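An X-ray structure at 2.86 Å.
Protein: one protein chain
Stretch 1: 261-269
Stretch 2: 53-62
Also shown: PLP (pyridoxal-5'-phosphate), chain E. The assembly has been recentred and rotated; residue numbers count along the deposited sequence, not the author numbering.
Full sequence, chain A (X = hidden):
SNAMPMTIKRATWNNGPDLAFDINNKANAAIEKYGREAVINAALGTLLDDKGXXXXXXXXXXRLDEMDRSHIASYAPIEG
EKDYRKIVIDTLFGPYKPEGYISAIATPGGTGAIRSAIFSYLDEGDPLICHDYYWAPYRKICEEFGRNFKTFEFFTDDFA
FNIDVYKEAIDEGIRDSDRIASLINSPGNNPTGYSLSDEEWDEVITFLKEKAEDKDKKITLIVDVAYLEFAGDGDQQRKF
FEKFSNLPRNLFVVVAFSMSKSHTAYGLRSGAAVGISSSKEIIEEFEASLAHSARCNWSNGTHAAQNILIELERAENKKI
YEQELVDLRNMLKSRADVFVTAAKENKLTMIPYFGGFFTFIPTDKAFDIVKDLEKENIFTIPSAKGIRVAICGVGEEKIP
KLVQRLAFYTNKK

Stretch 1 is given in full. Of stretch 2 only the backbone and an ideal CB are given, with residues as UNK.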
# COMPACT_ATOMS: atom_id res chain seq x y z
N LYS A 261 9.95 -6.11 -11.18
CA LYS A 261 11.12 -6.48 -11.96
C LYS A 261 10.77 -6.88 -13.38
O LYS A 261 11.35 -6.36 -14.34
CB LYS A 261 11.88 -7.62 -11.28
CG LYS A 261 12.74 -7.17 -10.11
CD LYS A 261 11.96 -7.15 -8.81
CE LYS A 261 12.72 -6.38 -7.75
NZ LYS A 261 12.12 -6.57 -6.40
N SER A 262 9.81 -7.79 -13.50
CA SER A 262 9.37 -8.30 -14.79
C SER A 262 8.91 -7.21 -15.77
O SER A 262 9.04 -7.36 -16.99
CB SER A 262 8.23 -9.29 -14.58
OG SER A 262 7.10 -8.62 -14.06
N HIS A 263 8.36 -6.13 -15.23
CA HIS A 263 7.81 -5.05 -16.06
C HIS A 263 8.51 -3.74 -15.83
O HIS A 263 8.03 -2.70 -16.28
CB HIS A 263 6.31 -4.92 -15.83
CG HIS A 263 5.52 -6.09 -16.37
ND1 HIS A 263 5.66 -7.34 -15.88
CD2 HIS A 263 4.57 -6.17 -17.38
CE1 HIS A 263 4.84 -8.17 -16.54
NE2 HIS A 263 4.17 -7.45 -17.46
N THR A 264 9.67 -3.80 -15.17
CA THR A 264 10.45 -2.61 -14.82
C THR A 264 9.53 -1.54 -14.26
O THR A 264 9.53 -0.40 -14.74
CB THR A 264 11.30 -2.08 -16.01
OG1 THR A 264 10.47 -1.77 -17.13
CG2 THR A 264 12.34 -3.10 -16.44
N ALA A 265 8.73 -1.91 -13.27
CA ALA A 265 7.63 -1.08 -12.77
C ALA A 265 7.62 -0.97 -11.24
O ALA A 265 6.56 -1.04 -10.61
CB ALA A 265 6.31 -1.63 -13.28
N TYR A 266 8.81 -0.79 -10.67
CA TYR A 266 9.03 -0.72 -9.23
C TYR A 266 8.21 0.39 -8.57
O TYR A 266 7.54 0.16 -7.56
CB TYR A 266 10.52 -0.50 -8.92
CG TYR A 266 11.50 -1.14 -9.88
CD1 TYR A 266 12.22 -2.28 -9.52
CD2 TYR A 266 11.73 -0.59 -11.15
CE1 TYR A 266 13.13 -2.86 -10.39
CE2 TYR A 266 12.63 -1.16 -12.03
CZ TYR A 266 13.33 -2.29 -11.66
OH TYR A 266 14.22 -2.85 -12.54
N GLY A 267 8.30 1.59 -9.14
CA GLY A 267 7.68 2.79 -8.56
C GLY A 267 6.19 2.90 -8.81
O GLY A 267 5.54 3.84 -8.36
N LEU A 268 5.66 1.92 -9.54
CA LEU A 268 4.23 1.79 -9.78
C LEU A 268 3.53 0.89 -8.76
O LEU A 268 2.31 0.84 -8.72
CB LEU A 268 3.98 1.29 -11.19
CG LEU A 268 3.87 2.38 -12.23
CD1 LEU A 268 3.80 1.77 -13.62
CD2 LEU A 268 2.64 3.23 -11.94
N ARG A 269 4.31 0.18 -7.95
CA ARG A 269 3.80 -0.62 -6.83
C ARG A 269 2.62 -1.53 -7.16
O ARG A 269 1.51 -1.31 -6.67
CB ARG A 269 3.44 0.28 -5.65
CG ARG A 269 4.50 1.29 -5.24
CD ARG A 269 5.82 0.63 -4.85
NE ARG A 269 5.67 -0.49 -3.91
CZ ARG A 269 6.19 -1.70 -4.10
NH1 ARG A 269 6.90 -1.98 -5.18
NH2 ARG A 269 6.01 -2.63 -3.19
N UNK A 53 22.05 4.22 -15.95
CA UNK A 53 20.67 4.72 -15.92
C UNK A 53 19.67 3.57 -15.86
O UNK A 53 19.91 2.50 -16.41
CB UNK A 53 20.39 5.59 -17.15
N UNK A 54 18.54 3.82 -15.20
CA UNK A 54 17.47 2.84 -15.08
C UNK A 54 16.92 2.38 -16.44
O UNK A 54 17.04 3.09 -17.44
CB UNK A 54 16.34 3.43 -14.24
N UNK A 55 16.35 1.18 -16.45
CA UNK A 55 15.69 0.64 -17.63
C UNK A 55 14.19 0.71 -17.43
O UNK A 55 13.64 0.08 -16.52
CB UNK A 55 16.14 -0.80 -17.91
N UNK A 56 13.53 1.50 -18.26
CA UNK A 56 12.07 1.50 -18.33
C UNK A 56 11.67 0.97 -19.70
O UNK A 56 11.84 1.65 -20.72
CB UNK A 56 11.49 2.90 -18.09
N UNK A 57 11.15 -0.26 -19.71
CA UNK A 57 10.75 -0.93 -20.95
C UNK A 57 9.71 -0.11 -21.72
O UNK A 57 8.64 0.18 -21.18
CB UNK A 57 10.19 -2.32 -20.64
N UNK A 58 10.02 0.28 -22.96
CA UNK A 58 9.05 1.04 -23.75
C UNK A 58 7.69 0.35 -23.89
O UNK A 58 6.66 1.01 -23.79
CB UNK A 58 9.63 1.30 -25.14
N UNK A 59 7.70 -0.97 -24.08
CA UNK A 59 6.47 -1.74 -24.25
C UNK A 59 5.55 -1.65 -23.04
O UNK A 59 4.34 -1.76 -23.17
CB UNK A 59 6.81 -3.21 -24.53
N UNK A 60 6.14 -1.45 -21.86
CA UNK A 60 5.38 -1.18 -20.64
C UNK A 60 4.89 0.27 -20.61
O UNK A 60 3.69 0.52 -20.60
CB UNK A 60 6.23 -1.47 -19.41
N UNK A 61 5.82 1.22 -20.61
CA UNK A 61 5.48 2.65 -20.44
C UNK A 61 4.79 3.35 -21.62
O UNK A 61 4.20 4.42 -21.44
CB UNK A 61 6.77 3.42 -20.13
N UNK A 62 4.83 2.75 -22.82
CA UNK A 62 4.02 3.24 -23.93
C UNK A 62 2.53 3.08 -23.63
O UNK A 62 1.72 3.95 -23.97
CB UNK A 62 4.38 2.50 -25.22
N1 PLP E . 10.87 -9.97 -2.83
C2 PLP E . 12.25 -10.03 -2.96
C2A PLP E . 12.98 -11.31 -2.68
C3 PLP E . 12.97 -8.91 -3.38
O3 PLP E . 14.32 -8.97 -3.51
C4 PLP E . 12.33 -7.72 -3.64
C4A PLP E . 13.11 -6.46 -3.35
O4A PLP E . 13.69 -5.85 -4.24
C5 PLP E . 10.94 -7.66 -3.51
C6 PLP E . 10.22 -8.79 -3.10
C5A PLP E . 10.23 -6.35 -3.79
O4P PLP E . 8.97 -6.51 -4.39
P PLP E . 8.11 -5.19 -4.65
O1P PLP E . 7.38 -4.90 -3.36
O2P PLP E . 7.19 -5.44 -5.82
O3P PLP E . 9.02 -4.02 -4.96

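Position 53 lies in extended backbone beyond the reach of stretch 1, which sets no demand; a polar or charged residue would do as well as any. It is K53, with all four chi angles t.

At position 54 CA-to-CB points toward stretch 1, but no atom lies within 5.5 Å of the ideal CB. The nearest offering is the ring of Y266, so a branched or long apolar chain could bridge the gap. I54 does so: with chi1 and chi2 both t, its CD1 comes 4.3 Å from Y266 CE2.

Position 55 points sideways, its ideal CB 4.7 Å from the T264 methyl, CG2. Valine, isoleucine or threonine would suit the extended backbone and offer a methyl in return. I55 places its own CG2 4.3 Å from T264 CG2, while the end of the chain leads away. Its carbonyl O accepts a hydrogen bond from a water (2.5 Å to the water O), which in turn accepts one from Y266 OH (2.9 Å to the water O).

The CB of position 56 points away from stretch 1, and the side chain could be small or large as far as stretch 1 is concerned. A56 contributes chiefly backbone, its CA 3.8 Å from T264 OG1.

Position 57 points toward stretch 1, its ideal CB 3.6 Å from T264 OG1. Its backbone N donates to that oxygen (L57 N to T264 OG1, 3.1 Å, nearly linear), a bond any residue but proline could make. Because T264 OG1 itself donates to H263 O (2.7 Å), the hydroxyl is already engaged as both donor and acceptor, and an apolar chain fits beside it. L57 extends CD1 to 4.1 Å from S262 O. It also occupies the N-cap position, its carbonyl accepting from 61 N.

Position 58 opens the helix pointing away; phi of -55° suits proline, which P58 is. Position 59 is out of reach, and stretch 1 sets no preference; it is S59.

Position 60 faces H263, its ideal CB 3.8 Å from H263 O. A compact apolar residue would fit; V60, chi1 t, sets CG2 3.4 Å from H263 O and 4.1 Å from H263 CB.

Position 61 starts sideways, its CB far from stretch 1, so only a long side chain can engage the carbonyl of T264, which has no hydrogen bond within stretch 1. An aromatic donor suits. Y61, chi1 m, donates from OH to T264 O (2.7 Å), while Y61 CE1 lies 4.2 Å from L268 CD1, an apolar contact.

Position 62 is out of reach and tolerates polar residues; it is D62.

Stretch 2, residues 53-62: KIIALPSVYD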
# COMPACT_ATOMS: atom_id res chain seq x y z
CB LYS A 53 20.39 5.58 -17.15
CG LYS A 53 19.07 6.33 -17.08
CD LYS A 53 18.76 7.04 -18.39
CE LYS A 53 17.30 7.45 -18.46
NZ LYS A 53 16.94 7.80 -19.86
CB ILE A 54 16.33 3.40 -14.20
CG1 ILE A 54 15.48 2.25 -13.62
CG2 ILE A 54 15.50 4.41 -14.98
CD1 ILE A 54 14.53 2.68 -12.54
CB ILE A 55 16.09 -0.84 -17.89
CG1 ILE A 55 17.61 -1.00 -18.06
CG2 ILE A 55 15.32 -1.40 -19.08
CD1 ILE A 55 18.10 -1.02 -19.49
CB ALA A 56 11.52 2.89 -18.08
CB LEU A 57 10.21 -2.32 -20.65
CG LEU A 57 11.21 -3.36 -20.15
CD1 LEU A 57 10.48 -4.51 -19.49
CD2 LEU A 57 12.10 -3.85 -21.28
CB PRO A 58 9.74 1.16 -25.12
CG PRO A 58 11.19 1.11 -24.80
CD PRO A 58 11.30 0.12 -23.67
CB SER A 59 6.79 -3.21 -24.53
OG SER A 59 7.50 -3.77 -23.44
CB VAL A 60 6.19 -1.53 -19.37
CG1 VAL A 60 5.39 -1.22 -18.11
CG2 VAL A 60 6.61 -2.99 -19.38
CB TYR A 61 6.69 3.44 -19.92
CG TYR A 61 7.03 3.01 -18.52
CD1 TYR A 61 6.49 3.67 -17.42
CD2 TYR A 61 7.85 1.90 -18.29
CE1 TYR A 61 6.77 3.25 -16.13
CE2 TYR A 61 8.13 1.47 -17.01
CZ TYR A 61 7.59 2.15 -15.94
OH TYR A 61 7.88 1.72 -14.66
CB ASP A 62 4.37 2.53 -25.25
CG ASP A 62 5.72 2.97 -25.82
OD1 ASP A 62 6.15 4.11 -25.56
OD2 ASP A 62 6.34 2.16 -26.54
O HOH W 1 14.95 -1.24 -14.87
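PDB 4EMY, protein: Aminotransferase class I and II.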